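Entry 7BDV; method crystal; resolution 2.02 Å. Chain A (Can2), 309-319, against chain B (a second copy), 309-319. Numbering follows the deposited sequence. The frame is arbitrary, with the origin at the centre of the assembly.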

# COMPACT_ATOMS: atom_id res chain seq x y z
N ILE A 309 -5.17 -10.18 5.35
CA ILE A 309 -5.56 -8.85 4.81
C ILE A 309 -4.32 -7.96 4.64
O ILE A 309 -4.23 -7.28 3.60
CB ILE A 309 -6.63 -8.18 5.70
CG1 ILE A 309 -7.92 -9.00 5.71
CG2 ILE A 309 -6.85 -6.75 5.24
CD1 ILE A 309 -8.89 -8.63 6.83
N TYR A 310 -3.40 -7.96 5.61
CA TYR A 310 -2.16 -7.15 5.58
C TYR A 310 -1.28 -7.62 4.42
O TYR A 310 -0.68 -6.79 3.75
CB TYR A 310 -1.35 -7.28 6.87
CG TYR A 310 -1.95 -6.66 8.11
CD1 TYR A 310 -2.48 -5.39 8.09
CD2 TYR A 310 -1.93 -7.34 9.31
CE1 TYR A 310 -2.98 -4.81 9.25
CE2 TYR A 310 -2.43 -6.78 10.47
CZ TYR A 310 -2.99 -5.52 10.43
OH TYR A 310 -3.51 -4.96 11.56
N LYS A 311 -1.18 -8.92 4.22
CA LYS A 311 -0.38 -9.50 3.11
C LYS A 311 -0.99 -9.05 1.78
O LYS A 311 -0.24 -8.49 0.96
CB LYS A 311 -0.29 -11.02 3.27
CG LYS A 311 0.57 -11.71 2.21
CD LYS A 311 0.15 -13.13 1.91
CE LYS A 311 1.30 -13.95 1.37
NZ LYS A 311 2.16 -14.47 2.46
N ILE A 312 -2.31 -9.22 1.60
CA ILE A 312 -3.04 -8.79 0.36
C ILE A 312 -2.72 -7.32 0.08
O ILE A 312 -2.34 -6.96 -1.07
CB ILE A 312 -4.57 -9.01 0.49
CG1 ILE A 312 -5.01 -10.47 0.52
CG2 ILE A 312 -5.30 -8.27 -0.61
CD1 ILE A 312 -6.50 -10.64 0.86
N ASP A 313 -2.90 -6.47 1.11
CA ASP A 313 -2.67 -5.02 0.97
C ASP A 313 -1.22 -4.76 0.53
O ASP A 313 -1.04 -4.02 -0.43
CB ASP A 313 -3.00 -4.29 2.28
CG ASP A 313 -3.01 -2.78 2.12
OD1 ASP A 313 -3.41 -2.32 1.05
OD2 ASP A 313 -2.60 -2.08 3.07
N SER A 314 -0.24 -5.34 1.22
CA SER A 314 1.22 -5.13 0.98
C SER A 314 1.59 -5.60 -0.43
O SER A 314 2.12 -4.80 -1.22
CB SER A 314 2.03 -5.82 2.05
OG SER A 314 3.43 -5.78 1.76
N VAL A 315 1.30 -6.85 -0.76
CA VAL A 315 1.77 -7.49 -2.03
C VAL A 315 1.09 -6.83 -3.23
O VAL A 315 1.81 -6.49 -4.19
CB VAL A 315 1.55 -9.02 -1.99
CG1 VAL A 315 1.90 -9.66 -3.33
CG2 VAL A 315 2.35 -9.63 -0.86
N THR A 316 -0.23 -6.63 -3.20
CA THR A 316 -0.99 -6.13 -4.37
C THR A 316 -0.54 -4.72 -4.72
O THR A 316 -0.46 -4.41 -5.92
CB THR A 316 -2.50 -6.29 -4.22
OG1 THR A 316 -2.98 -5.32 -3.30
CG2 THR A 316 -2.86 -7.71 -3.84
N ASN A 317 -0.24 -3.90 -3.72
CA ASN A 317 0.26 -2.52 -3.93
C ASN A 317 1.64 -2.58 -4.61
O ASN A 317 1.88 -1.76 -5.50
CB ASN A 317 0.21 -1.71 -2.63
CG ASN A 317 -1.19 -1.21 -2.31
N ARG A 318 2.52 -3.50 -4.22
CA ARG A 318 3.87 -3.62 -4.83
C ARG A 318 3.78 -4.22 -6.25
O ARG A 318 4.49 -3.72 -7.14
CB ARG A 318 4.78 -4.43 -3.89
CG ARG A 318 6.27 -4.14 -4.00
CD ARG A 318 6.71 -2.81 -3.41
NE ARG A 318 6.22 -2.59 -2.05
CZ ARG A 318 6.32 -1.44 -1.39
NH1 ARG A 318 6.88 -0.38 -1.95
NH2 ARG A 318 5.86 -1.35 -0.15
N VAL A 319 2.92 -5.20 -6.48
CA VAL A 319 2.93 -6.03 -7.73
C VAL A 319 2.06 -5.38 -8.80
O VAL A 319 2.40 -5.50 -9.99
CB VAL A 319 2.44 -7.46 -7.41
CG1 VAL A 319 1.91 -8.21 -8.63
CG2 VAL A 319 3.54 -8.22 -6.69
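Chain B (309-319) IYKIDSVTNRV

Helix packing between two copies of Can2, residues 309-319 of chain A and of chain B. Both stretches are helical throughout, each part of a longer helix that begins before and continues after it, held by i to i+4 backbone hydrogen bonds, weak from N of N317 to O of D313 in both chains and from N of R318(B) to O of S314(B). The axes approach to 8.0 Å and their N-to-C directions make an angle of 69°, so chain B crosses chain A obliquely. The register is close to symmetric: the CA atoms of S314(A) and S314(B) lie 5.2 Å apart, and the CA of Y310(A) is likewise 5.2 Å from the CA of K311(B), as is the CA of K311(A) from the CA of Y310(B). Together the two stretches bury 642 Å².

Along chain A, I309(A) makes no contact. Y310(A) (chi1 m) points toward chain B, where Y310(B) lies close, CB to CB at 4.3 Å. K311(B) lays its aliphatic chain over one face of the Y310(A) ring, a CH-pi contact with CG 3.8 Å from the ring centroid. At the ring edge is S314(B), its OG 3.6 Å from CD1 of Y310(A), while CG2 of V315(B) packs 3.8 Å from CE1 of Y310(A). K311(A) returns the contact: its CG lies 3.8 Å from the centroid of the Y310(B) ring, and its extended chain, turned p at chi4, brings NZ to 3.4 Å from OH of Y310(B), a weak hydrogen bond. I312(A) points away.

D313(A) (chi1 t) points toward chain B and uses both carboxylate oxygens. OD2 accepts a short hydrogen bond from OG of S314(B), 2.5 Å, and OD1 forms a salt bridge with NH2 of R318(B) at 3.1 Å, weak as a hydrogen bond. S314(A) makes the reciprocal bond, its OG donating to OD2 of D313(B) at 2.6 Å. A water also ties the chains, donating to O of S314(A) at 2.7 Å and to OD2 of D313(B) at 2.8 Å. V315(A) sets CG2 3.9 Å from CE1 of Y310(B).

T316(A) is out of reach; its OG1 donates to O of I312(A) at 2.8 Å within its own helix. R318(A) closes the contact, with NH2 2.7 Å from OD1 of D313(B) in a salt bridge and hydrogen-bonded to OD2 of D313(B) at 3.1 Å. The two arginines reach their aspartates by different rotamers, chi1 t and chi2 p in R318(A) but m and m in R318(B), so the ends of this pairing are not identical. V319(A) lies beyond the contact.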

# COMPACT_ATOMS: atom_id res chain seq x y z
N ILE B 309 6.28 -7.70 8.93
CA ILE B 309 6.73 -6.86 7.78
C ILE B 309 5.51 -6.47 6.93
O ILE B 309 5.45 -5.31 6.52
CB ILE B 309 7.80 -7.56 6.94
CG1 ILE B 309 9.06 -7.80 7.78
CG2 ILE B 309 8.08 -6.77 5.68
CD1 ILE B 309 10.02 -8.79 7.17
N TYR B 310 4.59 -7.41 6.68
CA TYR B 310 3.36 -7.17 5.89
C TYR B 310 2.48 -6.14 6.60
O TYR B 310 1.92 -5.26 5.94
CB TYR B 310 2.57 -8.46 5.70
CG TYR B 310 3.18 -9.47 4.75
CD1 TYR B 310 3.64 -9.09 3.50
CD2 TYR B 310 3.23 -10.81 5.08
CE1 TYR B 310 4.16 -10.02 2.61
CE2 TYR B 310 3.76 -11.75 4.21
CZ TYR B 310 4.20 -11.35 2.97
OH TYR B 310 4.70 -12.26 2.09
N LYS B 311 2.35 -6.27 7.91
CA LYS B 311 1.56 -5.30 8.73
C LYS B 311 2.21 -3.92 8.63
O LYS B 311 1.50 -2.97 8.29
CB LYS B 311 1.45 -5.83 10.16
CG LYS B 311 0.65 -4.94 11.12
CD LYS B 311 0.27 -5.65 12.40
CE LYS B 311 0.32 -4.75 13.62
NZ LYS B 311 -0.46 -5.30 14.75
N ILE B 312 3.52 -3.81 8.84
CA ILE B 312 4.28 -2.51 8.76
C ILE B 312 4.01 -1.90 7.39
O ILE B 312 3.66 -0.70 7.32
CB ILE B 312 5.80 -2.71 8.99
CG1 ILE B 312 6.11 -3.08 10.43
CG2 ILE B 312 6.59 -1.49 8.57
CD1 ILE B 312 7.55 -3.47 10.66
N ASP B 313 4.18 -2.68 6.33
CA ASP B 313 4.00 -2.16 4.95
C ASP B 313 2.57 -1.64 4.78
O ASP B 313 2.41 -0.50 4.30
CB ASP B 313 4.34 -3.23 3.93
CG ASP B 313 4.50 -2.64 2.54
OD1 ASP B 313 4.99 -1.49 2.45
OD2 ASP B 313 4.14 -3.33 1.57
N SER B 314 1.56 -2.42 5.16
CA SER B 314 0.12 -2.10 5.00
C SER B 314 -0.24 -0.84 5.82
O SER B 314 -0.72 0.15 5.26
CB SER B 314 -0.72 -3.29 5.38
OG SER B 314 -2.11 -2.98 5.39
N VAL B 315 0.03 -0.87 7.12
CA VAL B 315 -0.44 0.18 8.08
C VAL B 315 0.30 1.49 7.82
O VAL B 315 -0.35 2.52 7.76
CB VAL B 315 -0.29 -0.29 9.54
CG1 VAL B 315 -0.64 0.82 10.54
CG2 VAL B 315 -1.14 -1.52 9.78
N THR B 316 1.62 1.46 7.65
CA THR B 316 2.45 2.69 7.54
C THR B 316 2.07 3.45 6.27
O THR B 316 2.06 4.71 6.32
CB THR B 316 3.95 2.39 7.58
OG1 THR B 316 4.53 3.66 7.88
CG2 THR B 316 4.53 1.84 6.30
N ASN B 317 1.75 2.73 5.19
CA ASN B 317 1.31 3.36 3.92
C ASN B 317 -0.04 4.07 4.15
O ASN B 317 -0.20 5.19 3.64
CB ASN B 317 1.29 2.36 2.76
CG ASN B 317 2.65 2.11 2.15
ND2 ASN B 317 3.71 2.03 2.94
N ARG B 318 -0.96 3.47 4.91
CA ARG B 318 -2.29 4.07 5.16
C ARG B 318 -2.17 5.22 6.17
O ARG B 318 -2.89 6.19 6.02
CB ARG B 318 -3.27 2.98 5.61
CG ARG B 318 -3.51 1.90 4.57
CD ARG B 318 -4.42 2.29 3.41
NE ARG B 318 -4.20 1.41 2.26
CZ ARG B 318 -5.04 1.25 1.24
NH1 ARG B 318 -6.19 1.90 1.21
NH2 ARG B 318 -4.73 0.42 0.26
N VAL B 319 -1.31 5.13 7.19
CA VAL B 319 -1.32 6.06 8.36
C VAL B 319 -0.40 7.25 8.07
O VAL B 319 -0.74 8.37 8.50
CB VAL B 319 -0.91 5.34 9.65
O HOH W 1 2.41 -2.29 -0.36